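Local coordinates for CurD (PDB 5KP7), which probably acts as an acyltransferase of the hydroxymethylglutaryl-CoA synthase family and binds 4'-phosphopantetheine, at residues L239-Y244 and G278-G283; N250-Y255 and R290-A295; G283-M288 and Q305-P310; V313-V318 and G323-L328. The protein carries 3 engineered substitutions. All blocks are in the same frame, centred on the assembly; numbering follows the deposited sequence.

Contact 1: residues L239-Y244 and G278-G283. With PNS (4'-phosphopantetheine), chain E.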
loop_
_atom_site.group_PDB
_atom_site.type_symbol
_atom_site.label_atom_id
_atom_site.label_comp_id
_atom_site.label_asym_id
_atom_site.label_seq_id
_atom_site.Cartn_x
_atom_site.Cartn_y
_atom_site.Cartn_z
ATOM N N LEU A 239 2.817 3.433 -16.535
ATOM C CA LEU A 239 1.889 4.541 -16.429
ATOM C C LEU A 239 1.530 4.781 -14.966
ATOM O O LEU A 239 1.409 5.919 -14.524
ATOM C CB LEU A 239 0.619 4.258 -17.265
ATOM C CG LEU A 239 -0.513 5.270 -17.197
ATOM C CD1 LEU A 239 -0.081 6.689 -17.529
ATOM C CD2 LEU A 239 -1.642 4.843 -18.122
ATOM N N SER A 240 1.291 3.697 -14.227
ATOM C CA SER A 240 0.932 3.840 -12.826
ATOM C C SER A 240 2.030 4.528 -12.020
ATOM O O SER A 240 1.735 5.430 -11.226
ATOM C CB SER A 240 0.522 2.514 -12.194
ATOM O OG SER A 240 -0.244 2.813 -11.011
ATOM N N LEU A 241 3.277 4.160 -12.262
ATOM C CA LEU A 241 4.381 4.834 -11.547
ATOM C C LEU A 241 4.451 6.329 -11.884
ATOM O O LEU A 241 4.585 7.167 -11.009
ATOM C CB LEU A 241 5.699 4.126 -11.849
ATOM C CG LEU A 241 6.928 4.717 -11.162
ATOM C CD1 LEU A 241 6.674 5.039 -9.708
ATOM C CD2 LEU A 241 8.099 3.757 -11.341
ATOM N N LEU A 242 4.335 6.665 -13.170
ATOM C CA LEU A 242 4.328 8.082 -13.558
ATOM C C LEU A 242 3.156 8.858 -12.939
ATOM O O LEU A 242 3.310 10.003 -12.529
ATOM C CB LEU A 242 4.356 8.236 -15.096
ATOM C CG LEU A 242 5.576 7.607 -15.774
ATOM C CD1 LEU A 242 5.353 7.453 -17.284
ATOM C CD2 LEU A 242 6.847 8.371 -15.504
ATOM N N SER A 243 1.991 8.223 -12.865
ATOM C CA SER A 243 0.825 8.840 -12.278
ATOM C C SER A 243 0.996 9.050 -10.746
ATOM O O SER A 243 0.676 10.108 -10.210
ATOM C CB SER A 243 -0.412 7.980 -12.576
ATOM O OG SER A 243 -1.581 8.582 -12.061
ATOM N N TYR A 244 1.538 8.042 -10.071
ATOM C CA TYR A 244 1.899 8.150 -8.650
ATOM C C TYR A 244 2.818 9.359 -8.412
ATOM O O TYR A 244 2.613 10.152 -7.492
ATOM C CB TYR A 244 2.575 6.873 -8.205
ATOM C CG TYR A 244 2.973 6.766 -6.730
ATOM C CD1 TYR A 244 4.035 7.479 -6.214
ATOM C CD2 TYR A 244 2.320 5.893 -5.878
ATOM C CE1 TYR A 244 4.416 7.343 -4.894
ATOM C CE2 TYR A 244 2.694 5.760 -4.537
ATOM C CZ TYR A 244 3.754 6.491 -4.060
ATOM O OH TYR A 244 4.165 6.370 -2.753
ATOM N N GLY A 278 9.237 -0.996 -2.127
ATOM C CA GLY A 278 10.035 0.074 -1.549
ATOM C C GLY A 278 10.855 0.882 -2.538
ATOM O O GLY A 278 11.031 2.077 -2.366
ATOM N N GLY A 279 11.352 0.234 -3.603
ATOM C CA GLY A 279 12.203 0.921 -4.570
ATOM C C GLY A 279 11.539 2.130 -5.202
ATOM O O GLY A 279 12.196 3.152 -5.451
ATOM N N MET A 280 10.231 2.038 -5.464
ATOM C CA MET A 280 9.555 3.163 -6.072
ATOM C C MET A 280 9.259 4.282 -5.100
ATOM O O MET A 280 9.210 5.441 -5.510
ATOM C CB MET A 280 8.299 2.774 -6.866
ATOM C CG MET A 280 7.238 2.122 -6.076
ATOM S SD MET A 280 5.677 2.234 -6.990
ATOM C CE MET A 280 5.169 3.900 -6.596
ATOM N N VAL A 281 9.123 3.967 -3.800
ATOM C CA VAL A 281 9.020 4.992 -2.784
ATOM C C VAL A 281 10.363 5.743 -2.663
ATOM O O VAL A 281 10.389 6.965 -2.567
ATOM C CB VAL A 281 8.538 4.384 -1.441
ATOM C CG1 VAL A 281 8.603 5.395 -0.302
ATOM C CG2 VAL A 281 7.116 3.841 -1.611
ATOM N N LYS A 282 11.463 5.007 -2.733
ATOM C CA LYS A 282 12.796 5.643 -2.770
ATOM C C LYS A 282 12.895 6.600 -3.957
ATOM O O LYS A 282 13.344 7.738 -3.808
ATOM C CB LYS A 282 13.903 4.582 -2.782
ATOM C CG LYS A 282 15.316 5.168 -2.719
ATOM C CD LYS A 282 16.330 4.060 -2.399
ATOM C CE LYS A 282 17.731 4.515 -2.556
ATOM N NZ LYS A 282 18.683 3.424 -2.201
ATOM N N GLY A 283 12.418 6.171 -5.128
ATOM C CA GLY A 283 12.365 7.054 -6.302
ATOM C C GLY A 283 11.478 8.287 -6.161
ATOM O O GLY A 283 11.857 9.381 -6.572
HETATM O O23 PNS E . 11.077 -3.579 -12.085
HETATM P P24 PNS E . 9.795 -3.586 -12.884
HETATM O O26 PNS E . 9.767 -4.262 -14.238
HETATM O O27 PNS E . 8.621 -4.332 -12.041
HETATM C C28 PNS E . 8.369 -4.032 -10.675
HETATM C C29 PNS E . 7.992 -5.288 -9.888
HETATM C C30 PNS E . 7.480 -5.013 -8.483
HETATM C C31 PNS E . 8.450 -6.652 -10.460
HETATM C C32 PNS E . 6.537 -5.576 -10.528
HETATM O O33 PNS E . 5.898 -6.752 -9.956
HETATM C C34 PNS E . 5.451 -4.520 -10.487
HETATM O O35 PNS E . 5.421 -3.625 -11.326
HETATM N N36 PNS E . 4.614 -4.573 -9.451
HETATM C C37 PNS E . 3.887 -3.409 -8.993
HETATM C C38 PNS E . 2.603 -3.125 -9.731
HETATM C C39 PNS E . 2.068 -1.889 -9.047
HETATM O O40 PNS E . 1.302 -2.007 -8.098
HETATM N N41 PNS E . 2.510 -0.715 -9.509
HETATM C C42 PNS E . 2.060 0.519 -8.905
HETATM C C43 PNS E . 2.873 1.716 -9.348
HETATM S S44 PNS E . 2.082 3.134 -8.563
#

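Contact 2: residues N250-Y255 and R290-A295. With SO4 (sulfate ion), chain D.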
loop_
_atom_site.group_PDB
_atom_site.type_symbol
_atom_site.label_atom_id
_atom_site.label_comp_id
_atom_site.label_asym_id
_atom_site.label_seq_id
_atom_site.Cartn_x
_atom_site.Cartn_y
_atom_site.Cartn_z
ATOM N N ASN A 250 1.560 16.890 -6.833
ATOM C CA ASN A 250 0.399 17.794 -6.850
ATOM C C ASN A 250 -0.423 17.741 -5.565
ATOM O O ASN A 250 -0.908 18.769 -5.118
ATOM C CB ASN A 250 -0.489 17.564 -8.086
ATOM C CG ASN A 250 0.094 18.153 -9.348
ATOM O OD1 ASN A 250 0.111 19.363 -9.516
ATOM N ND2 ASN A 250 0.557 17.315 -10.248
ATOM N N ALA A 251 -0.569 16.574 -4.956
ATOM C CA ALA A 251 -1.230 16.514 -3.647
ATOM C C ALA A 251 -0.459 17.291 -2.567
ATOM O O ALA A 251 -1.039 18.019 -1.750
ATOM C CB ALA A 251 -1.464 15.071 -3.233
ATOM N N TYR A 252 0.852 17.127 -2.566
ATOM C CA TYR A 252 1.691 17.874 -1.634
ATOM C C TYR A 252 1.606 19.384 -1.902
ATOM O O TYR A 252 1.531 20.162 -0.956
ATOM C CB TYR A 252 3.149 17.396 -1.628
ATOM C CG TYR A 252 3.970 18.173 -0.616
ATOM C CD1 TYR A 252 3.810 17.938 0.752
ATOM C CD2 TYR A 252 4.851 19.184 -1.013
ATOM C CE1 TYR A 252 4.488 18.681 1.694
ATOM C CE2 TYR A 252 5.536 19.918 -0.070
ATOM C CZ TYR A 252 5.351 19.659 1.275
ATOM O OH TYR A 252 6.075 20.399 2.200
ATOM N N ARG A 253 1.580 19.794 -3.171
ATOM C CA ARG A 253 1.455 21.229 -3.498
ATOM C C ARG A 253 0.173 21.792 -2.908
ATOM O O ARG A 253 0.169 22.889 -2.372
ATOM C CB ARG A 253 1.489 21.480 -5.004
ATOM C CG ARG A 253 1.287 22.963 -5.343
ATOM C CD ARG A 253 1.613 23.352 -6.777
ATOM N NE ARG A 253 2.983 22.976 -7.136
ATOM C CZ ARG A 253 3.327 22.033 -8.024
ATOM N NH1 ARG A 253 2.422 21.342 -8.706
ATOM N NH2 ARG A 253 4.614 21.796 -8.247
ATOM N N HIS A 254 -0.920 21.030 -3.006
ATOM C CA HIS A 254 -2.210 21.456 -2.460
ATOM C C HIS A 254 -2.122 21.619 -0.936
ATOM O O HIS A 254 -2.598 22.615 -0.367
ATOM C CB HIS A 254 -3.301 20.461 -2.886
ATOM C CG HIS A 254 -4.696 20.924 -2.628
ATOM N ND1 HIS A 254 -5.717 20.063 -2.291
ATOM C CD2 HIS A 254 -5.245 22.159 -2.646
ATOM C CE1 HIS A 254 -6.837 20.734 -2.142
ATOM N NE2 HIS A 254 -6.576 22.019 -2.348
ATOM N N TYR A 255 -1.457 20.673 -0.276
ATOM C CA TYR A 255 -1.233 20.776 1.163
ATOM C C TYR A 255 -0.392 22.035 1.486
ATOM O O TYR A 255 -0.730 22.801 2.400
ATOM C CB TYR A 255 -0.564 19.499 1.646
ATOM C CG TYR A 255 -0.159 19.432 3.096
ATOM C CD1 TYR A 255 0.974 20.101 3.545
ATOM C CD2 TYR A 255 -0.854 18.618 4.008
ATOM C CE1 TYR A 255 1.384 20.014 4.870
ATOM C CE2 TYR A 255 -0.448 18.513 5.325
ATOM C CZ TYR A 255 0.679 19.210 5.757
ATOM O OH TYR A 255 1.104 19.119 7.071
ATOM N N ARG A 290 14.681 16.407 -4.865
ATOM C CA ARG A 290 15.370 17.102 -5.987
ATOM C C ARG A 290 14.595 18.380 -6.362
ATOM O O ARG A 290 15.188 19.449 -6.487
ATOM C CB ARG A 290 15.507 16.136 -7.184
ATOM C CG ARG A 290 16.465 16.459 -8.331
ATOM C CD ARG A 290 16.777 15.190 -9.174
ATOM N NE ARG A 290 15.556 14.421 -9.494
ATOM C CZ ARG A 290 15.460 13.086 -9.679
ATOM N NH1 ARG A 290 16.529 12.282 -9.636
ATOM N NH2 ARG A 290 14.264 12.546 -9.929
ATOM N N ARG A 291 13.278 18.283 -6.506
ATOM C CA ARG A 291 12.474 19.423 -6.974
ATOM C C ARG A 291 12.239 20.475 -5.877
ATOM O O ARG A 291 12.420 21.681 -6.113
ATOM C CB ARG A 291 11.155 18.936 -7.556
ATOM C CG ARG A 291 10.365 20.006 -8.325
ATOM C CD ARG A 291 9.037 19.459 -8.828
ATOM N NE ARG A 291 8.414 18.674 -7.772
ATOM C CZ ARG A 291 7.671 19.146 -6.759
ATOM N NH1 ARG A 291 7.366 20.449 -6.648
ATOM N NH2 ARG A 291 7.215 18.284 -5.846
ATOM N N LEU A 292 11.900 20.040 -4.667
ATOM C CA LEU A 292 11.510 20.981 -3.611
ATOM C C LEU A 292 12.701 21.581 -2.865
ATOM O O LEU A 292 12.649 22.726 -2.437
ATOM C CB LEU A 292 10.569 20.311 -2.615
ATOM C CG LEU A 292 9.208 19.934 -3.202
ATOM C CD1 LEU A 292 8.482 18.970 -2.276
ATOM C CD2 LEU A 292 8.366 21.175 -3.476
ATOM N N LYS A 293 13.758 20.804 -2.696
ATOM C CA LYS A 293 14.891 21.220 -1.875
ATOM C C LYS A 293 16.205 21.372 -2.661
ATOM O O LYS A 293 17.192 21.842 -2.091
ATOM C CB LYS A 293 15.056 20.216 -0.728
ATOM C CG LYS A 293 13.866 20.110 0.224
ATOM C CD LYS A 293 13.465 21.398 0.931
ATOM C CE LYS A 293 14.599 21.956 1.797
ATOM N NZ LYS A 293 14.216 23.222 2.480
ATOM N N ARG A 294 16.217 21.010 -3.948
ATOM C CA ARG A 294 17.445 20.997 -4.773
ATOM C C ARG A 294 18.589 20.230 -4.123
ATOM O O ARG A 294 19.775 20.620 -4.218
ATOM C CB ARG A 294 17.883 22.426 -5.090
ATOM C CG ARG A 294 16.783 23.242 -5.730
ATOM C CD ARG A 294 17.070 24.722 -5.598
ATOM N NE ARG A 294 16.465 25.438 -6.717
ATOM C CZ ARG A 294 16.991 25.537 -7.943
ATOM N NH1 ARG A 294 18.168 24.970 -8.253
ATOM N NH2 ARG A 294 16.329 26.217 -8.878
ATOM N N ALA A 295 18.238 19.128 -3.459
ATOM C CA ALA A 295 19.200 18.377 -2.663
ATOM C C ALA A 295 20.096 17.553 -3.571
ATOM O O ALA A 295 19.672 17.126 -4.648
ATOM C CB ALA A 295 18.473 17.473 -1.682
HETATM S S SO4 D . 2.698 21.627 10.206
HETATM O O1 SO4 D . 2.615 20.780 8.995
HETATM O O2 SO4 D . 1.523 21.376 11.079
HETATM O O3 SO4 D . 2.722 23.054 9.818
HETATM O O4 SO4 D . 3.949 21.308 10.929
#

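Contact 3: residues G283-M288 and Q305-P310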
loop_
_atom_site.group_PDB
_atom_site.type_symbol
_atom_site.label_atom_id
_atom_site.label_comp_id
_atom_site.label_asym_id
_atom_site.label_seq_id
_atom_site.Cartn_x
_atom_site.Cartn_y
_atom_site.Cartn_z
ATOM N N GLY A 283 12.418 6.171 -5.128
ATOM C CA GLY A 283 12.365 7.054 -6.302
ATOM C C GLY A 283 11.478 8.287 -6.161
ATOM O O GLY A 283 11.857 9.381 -6.572
ATOM N N ALA A 284 10.298 8.110 -5.572
ATOM C CA ALA A 284 9.392 9.234 -5.316
ATOM C C ALA A 284 9.973 10.269 -4.349
ATOM O O ALA A 284 9.931 11.475 -4.606
ATOM C CB ALA A 284 8.038 8.730 -4.825
ATOM N N HIS A 285 10.551 9.784 -3.254
ATOM C CA HIS A 285 11.169 10.654 -2.270
ATOM C C HIS A 285 12.325 11.431 -2.929
ATOM O O HIS A 285 12.466 12.629 -2.689
ATOM C CB HIS A 285 11.670 9.825 -1.075
ATOM C CG HIS A 285 12.573 10.569 -0.148
ATOM N ND1 HIS A 285 13.941 10.455 -0.219
ATOM C CD2 HIS A 285 12.320 11.432 0.860
ATOM C CE1 HIS A 285 14.498 11.222 0.698
ATOM N NE2 HIS A 285 13.535 11.822 1.369
ATOM N N ARG A 286 13.115 10.750 -3.747
ATOM C CA ARG A 286 14.236 11.389 -4.444
ATOM C C ARG A 286 13.714 12.495 -5.369
ATOM O O ARG A 286 14.229 13.621 -5.364
ATOM C CB ARG A 286 15.020 10.353 -5.236
ATOM C CG ARG A 286 16.158 10.906 -6.112
ATOM C CD ARG A 286 16.421 9.942 -7.267
ATOM N NE ARG A 286 16.835 8.680 -6.752
ATOM C CZ ARG A 286 16.427 7.459 -7.098
ATOM N NH1 ARG A 286 15.608 7.190 -8.109
ATOM N NH2 ARG A 286 16.951 6.455 -6.412
ATOM N N ASN A 287 12.652 12.193 -6.118
ATOM C CA ASN A 287 12.069 13.187 -7.025
ATOM C C ASN A 287 11.562 14.417 -6.262
ATOM O O ASN A 287 11.811 15.568 -6.650
ATOM C CB ASN A 287 10.949 12.538 -7.842
ATOM C CG ASN A 287 10.391 13.455 -8.912
ATOM O OD1 ASN A 287 9.174 13.663 -8.987
ATOM N ND2 ASN A 287 11.255 13.962 -9.763
ATOM N N MET A 288 10.864 14.177 -5.158
ATOM C CA MET A 288 10.395 15.274 -4.327
ATOM C C MET A 288 11.528 16.134 -3.745
ATOM O O MET A 288 11.459 17.369 -3.781
ATOM C CB MET A 288 9.529 14.757 -3.180
ATOM C CG MET A 288 8.229 14.080 -3.633
ATOM S SD MET A 288 6.971 15.245 -4.189
ATOM C CE MET A 288 6.394 15.829 -2.604
ATOM N N GLN A 305 17.192 7.322 4.282
ATOM C CA GLN A 305 17.401 6.348 5.352
ATOM C C GLN A 305 16.816 6.821 6.671
ATOM O O GLN A 305 16.253 6.033 7.423
ATOM C CB GLN A 305 18.878 5.987 5.521
ATOM C CG GLN A 305 19.073 4.743 6.377
ATOM C CD GLN A 305 20.511 4.313 6.484
ATOM O OE1 GLN A 305 20.981 3.513 5.688
ATOM N NE2 GLN A 305 21.257 4.884 7.456
ATOM N N ARG A 306 16.954 8.112 6.954
ATOM C CA ARG A 306 16.487 8.678 8.219
ATOM C C ARG A 306 14.966 8.734 8.296
ATOM O O ARG A 306 14.399 8.366 9.314
ATOM C CB ARG A 306 17.047 10.085 8.405
ATOM C CG ARG A 306 16.643 10.748 9.716
ATOM C CD ARG A 306 17.362 12.068 9.969
ATOM N NE ARG A 306 17.126 13.020 8.877
ATOM C CZ ARG A 306 16.198 13.979 8.838
ATOM N NH1 ARG A 306 16.152 14.768 7.758
ATOM N NH2 ARG A 306 15.338 14.187 9.837
ATOM N N ARG A 307 14.324 9.216 7.232
ATOM C CA ARG A 307 12.915 9.595 7.292
ATOM C C ARG A 307 11.942 8.612 6.639
ATOM O O ARG A 307 10.767 8.635 6.954
ATOM C CB ARG A 307 12.686 10.982 6.699
ATOM C CG ARG A 307 13.440 12.106 7.415
ATOM C CD ARG A 307 12.771 13.460 7.211
ATOM N NE ARG A 307 12.897 13.889 5.826
ATOM C CZ ARG A 307 12.045 14.681 5.163
ATOM N NH1 ARG A 307 12.313 14.999 3.910
ATOM N NH2 ARG A 307 10.970 15.200 5.748
ATOM N N VAL A 308 12.439 7.789 5.720
ATOM C CA VAL A 308 11.572 6.949 4.893
ATOM C C VAL A 308 11.805 5.454 5.136
ATOM O O VAL A 308 10.839 4.680 5.207
ATOM C CB VAL A 308 11.764 7.277 3.413
ATOM C CG1 VAL A 308 10.758 6.499 2.575
ATOM C CG2 VAL A 308 11.637 8.770 3.177
ATOM N N MET A 309 13.052 5.024 5.293
ATOM C CA MET A 309 13.309 3.616 5.529
ATOM C C MET A 309 12.528 2.994 6.724
ATOM O O MET A 309 12.077 1.845 6.631
ATOM C CB MET A 309 14.820 3.381 5.634
ATOM C CG MET A 309 15.241 1.960 5.575
ATOM S SD MET A 309 14.999 1.214 3.931
ATOM C CE MET A 309 14.529 -0.323 4.646
ATOM N N PRO A 310 12.339 3.734 7.846
ATOM C CA PRO A 310 11.635 3.085 8.972
ATOM C C PRO A 310 10.224 2.596 8.588
ATOM O O PRO A 310 9.822 1.487 8.986
ATOM C CB PRO A 310 11.586 4.194 10.038
ATOM C CG PRO A 310 12.844 4.964 9.758
ATOM C CD PRO A 310 12.948 5.013 8.259
#

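Contact 4: residues V313-V318 and G323-L328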
loop_
_atom_site.group_PDB
_atom_site.type_symbol
_atom_site.label_atom_id
_atom_site.label_comp_id
_atom_site.label_asym_id
_atom_site.label_seq_id
_atom_site.Cartn_x
_atom_site.Cartn_y
_atom_site.Cartn_z
ATOM N N VAL A 313 10.028 -0.971 6.634
ATOM C CA VAL A 313 10.413 -2.213 7.273
ATOM C C VAL A 313 9.278 -3.248 7.229
ATOM O O VAL A 313 9.509 -4.371 6.787
ATOM C CB VAL A 313 10.890 -1.976 8.722
ATOM C CG1 VAL A 313 11.099 -3.287 9.471
ATOM C CG2 VAL A 313 12.177 -1.154 8.714
ATOM N N TYR A 314 8.101 -2.905 7.737
ATOM C CA TYR A 314 7.005 -3.884 7.734
ATOM C C TYR A 314 6.429 -4.095 6.337
ATOM O O TYR A 314 6.015 -5.203 6.002
ATOM C CB TYR A 314 5.881 -3.509 8.687
ATOM C CG TYR A 314 6.265 -3.477 10.141
ATOM C CD1 TYR A 314 7.340 -4.217 10.632
ATOM C CD2 TYR A 314 5.549 -2.696 11.025
ATOM C CE1 TYR A 314 7.675 -4.171 11.980
ATOM C CE2 TYR A 314 5.869 -2.642 12.364
ATOM C CZ TYR A 314 6.922 -3.395 12.842
ATOM O OH TYR A 314 7.293 -3.360 14.183
ATOM N N CYS A 315 6.449 -3.058 5.516
ATOM C CA CYS A 315 5.973 -3.179 4.130
ATOM C C CYS A 315 6.739 -4.263 3.373
ATOM O O CYS A 315 6.128 -5.034 2.615
ATOM C CB CYS A 315 6.062 -1.817 3.420
ATOM S SG CYS A 315 4.907 -0.606 4.075
ATOM N N GLN A 316 8.047 -4.359 3.614
ATOM C CA GLN A 316 8.913 -5.363 2.968
ATOM C C GLN A 316 8.589 -6.793 3.353
ATOM O O GLN A 316 9.081 -7.702 2.692
ATOM C CB GLN A 316 10.393 -5.159 3.327
ATOM C CG GLN A 316 10.977 -3.912 2.763
ATOM C CD GLN A 316 12.459 -3.803 3.132
ATOM O OE1 GLN A 316 12.854 -3.872 4.319
ATOM N NE2 GLN A 316 13.286 -3.684 2.129
ATOM N N GLN A 317 7.884 -6.970 4.474
ATOM C CA GLN A 317 7.531 -8.274 5.006
ATOM C C GLN A 317 6.140 -8.762 4.586
ATOM O O GLN A 317 5.814 -9.927 4.765
ATOM C CB GLN A 317 7.617 -8.236 6.535
ATOM C CG GLN A 317 9.052 -8.038 7.001
ATOM C CD GLN A 317 9.132 -7.992 8.506
ATOM O OE1 GLN A 317 8.909 -9.006 9.179
ATOM N NE2 GLN A 317 9.421 -6.823 9.051
ATOM N N VAL A 318 5.331 -7.866 4.039
ATOM C CA VAL A 318 3.963 -8.211 3.640
ATOM C C VAL A 318 3.694 -8.004 2.154
ATOM O O VAL A 318 2.807 -8.678 1.585
ATOM C CB VAL A 318 2.979 -7.389 4.506
ATOM C CG1 VAL A 318 1.582 -7.682 4.166
ATOM C CG2 VAL A 318 3.153 -7.740 5.968
ATOM N N GLY A 323 -5.126 -0.884 -0.088
ATOM C CA GLY A 323 -5.569 0.248 0.721
ATOM C C GLY A 323 -5.079 0.313 2.151
ATOM O O GLY A 323 -5.207 1.360 2.774
ATOM N N ALA A 324 -4.536 -0.796 2.677
ATOM C CA ALA A 324 -3.972 -0.854 4.012
ATOM C C ALA A 324 -2.463 -0.473 4.063
ATOM O O ALA A 324 -1.914 -0.302 5.151
ATOM C CB ALA A 324 -4.140 -2.255 4.576
ATOM N N THR A 325 -1.801 -0.373 2.915
ATOM C CA THR A 325 -0.337 -0.294 2.924
ATOM C C THR A 325 0.164 0.961 3.615
ATOM O O THR A 325 1.109 0.903 4.416
ATOM C CB THR A 325 0.266 -0.392 1.516
ATOM O OG1 THR A 325 -0.286 -1.527 0.846
ATOM C CG2 THR A 325 1.778 -0.529 1.596
ATOM N N LEU A 326 -0.426 2.109 3.319
ATOM C CA LEU A 326 0.009 3.360 4.003
ATOM C C LEU A 326 -0.142 3.281 5.540
ATOM O O LEU A 326 0.675 3.815 6.288
ATOM C CB LEU A 326 -0.771 4.576 3.440
ATOM C CG LEU A 326 -0.579 5.908 4.150
ATOM C CD1 LEU A 326 0.868 6.357 4.050
ATOM C CD2 LEU A 326 -1.476 6.965 3.495
ATOM N N PHE A 327 -1.199 2.613 6.012
ATOM C CA PHE A 327 -1.400 2.461 7.444
ATOM C C PHE A 327 -0.375 1.519 8.041
ATOM O O PHE A 327 0.104 1.762 9.158
ATOM C CB PHE A 327 -2.822 2.000 7.775
ATOM C CG PHE A 327 -3.906 2.974 7.341
ATOM C CD1 PHE A 327 -3.656 4.327 7.207
ATOM C CD2 PHE A 327 -5.176 2.505 7.095
ATOM C CE1 PHE A 327 -4.656 5.214 6.801
ATOM C CE2 PHE A 327 -6.191 3.389 6.713
ATOM C CZ PHE A 327 -5.914 4.744 6.576
ATOM N N LEU A 328 0.011 0.499 7.288
ATOM C CA LEU A 328 1.086 -0.364 7.743
ATOM C C LEU A 328 2.412 0.415 7.795
ATOM O O LEU A 328 3.216 0.233 8.708
ATOM C CB LEU A 328 1.237 -1.589 6.850
ATOM C CG LEU A 328 2.326 -2.574 7.321
ATOM C CD1 LEU A 328 2.106 -3.025 8.753
ATOM C CD2 LEU A 328 2.443 -3.715 6.350
#

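Contact 1: residues L239-Y244 and G278-G283
Met280 fills the interval between helix 237-258 and helix 278-293 by laying its terminal methyl on the ring of Tyr244. CE stands 3.4 Å above the ring plane, over its centre, in a CH-pi contact; SD lies farther up, 5.2 Å from the Tyr244 centroid, as a more distant Met-aromatic partner. A bend at chi3 (-81°) turns CE out of the line of the chain and onto the ring. Leu241 CD1 also reaches the methyl, 3.6 Å from Met280 CE, and these two side chains run alongside one another in opposing senses. The hydroxyl of Tyr244 is hydrogen-bonded to His274 O. With an alanine at Tyr244, Met280 CE would probably lose its supporting face and be freer to turn, and His274 O would lose its hydroxyl partner. Bound phosphopantetheine ends here: Met280 SD is 3.7 Å from PNS C43, and Ser240 OG, hydrogen-bonded to Asp224, is 3.4 Å from PNS S44. Leu241, Tyr244 and Met280 thus form a mainly apolar wall beside the sulfur end of the ligand.

Contact 2: residues N250-Y255 and R290-A295
Arg253 of helix 237-258 and Arg291 of helix 278-293 meet at their guanidinium ends, with Arg253 NH2 3.5 Å from Arg291 NH1. Their side chains lie roughly perpendicular and the two guanidinium planes are turned 73° apart, so they do not stack. Each chain is extended through its first two torsions and bends at chi3, -56° in Arg253 and 44° in Arg291. Glu249 OE2 serves both: it forms a salt bridge with Arg253 NH2 and a long, weak ion pair with Arg291 NE. Beside this polar cluster, Leu292 sets CD1 obliquely against the ring of Tyr252, 3.8 Å from CE2 and 3.9 Å from CD2. Farther along the helix, Tyr255 OH gives a hydrogen bond of 3.0 Å to O1 of a sulfate ion, probably from the crystallisation liquor. The favourable touch between the two segments is therefore the apolar one of Leu292 on Tyr252, while the negative charge of Glu249 probably offsets the close approach of two arginines, mostly through Arg253.

Contact 3: residues G283-M288 and Q305-P310
His285 and Val308 have the nearest CA atoms of the two segments, 8.1 Å apart, where a regular turn of helix 278-293 faces the junction between helix 297-307 and helix 309-318. On the first side the helical bonding is intact, as in Met288 N to Ala284 O at 2.9 Å. The imidazole of His285 carries the contact. Its CG is anti to the backbone N (chi1 168°), which sends the ring across the gap, and Val308 answers with a single methyl. CG2 of Val308 sits 3.5 Å above the His285 ring plane, displaced toward the rim, and comes within 3.6 Å of CD2; this is a CH-pi contact, 26° off the ring normal. The guanidinium of Arg307 approaches differently, at the edge of the imidazole and near its plane, with NH1 4.2 Å from His285 NE2. The two do not bond to each other, but Asp303 joins them: one carboxylate oxygen is hydrogen-bonded to His285 NE2 and the other forms a salt bridge with Arg307 NE. Arg307 NH2 is bonded to Tyr264 O and Phe268 O, so the buried guanidinium is also held by two backbone carbonyls. Around the contact, strand 270-273 adds Leu271 against His285 and Arg307 and Phe273 against Val308, while Ile300 of helix 297-307 packs on His285, so the pair sits where three helices meet the outermost strand 270-273.

Contact 4: residues V313-V318 and G323-L328
Tyr314 meets Leu328 through its CB, 3.8 Å from CD1, as Leu328 comes in crosswise; CD1 also lies obliquely to the ring, 4.1 Å from Tyr314 CD2. The tyrosine hydroxyl is hydrogen-bonded to Asp335. Next, Cys315 directs SG at the methyl of Thr325, with CG2 4.0 Å away. Gln317 turns back along its own helix, where NE2 makes a weak bond to Val313 O and lies in the plane of the Tyr314 ring, at its edge. Last comes Val318, whose CG2 is 4.1 Å from Leu328 CD2; Leu328 CD2 is also 3.9 Å from Tyr314 O. With CG anti to the backbone N (chi1 -177°), Leu328 carries both methyls to the first segment, and an alanine here would probably open a gap between Tyr314 and Val318. The result is two successive helices joined by a short connection near the centre of the thiolase-like fold. That connection holds Asn320 of the phosphopantetheine site, weakly bonded to Thr325 OG1, which is hydrogen-bonded to Ile321 N.

In the fold
Following the chain, helix 237-258 comes first and supplies one side of contacts 1 and 2. After strand 270-273 the chain returns as helix 278-293, which closes contact 1 near its start and contact 2 near its end, so the two loops cross. Contact 3 opens at Gly283, which it shares with contact 1; it follows contact 1 in series but crosses contact 2, and closes at the junction before helix 309-318. That helix and helix 325-336 then form contact 4, a short loop in series with the others. Val281 packs on Val308 to connect contact 1 with contact 3, Tyr252 on Met288 connects 2 with 3, and Met309 on Gln316 connects 3 with 4.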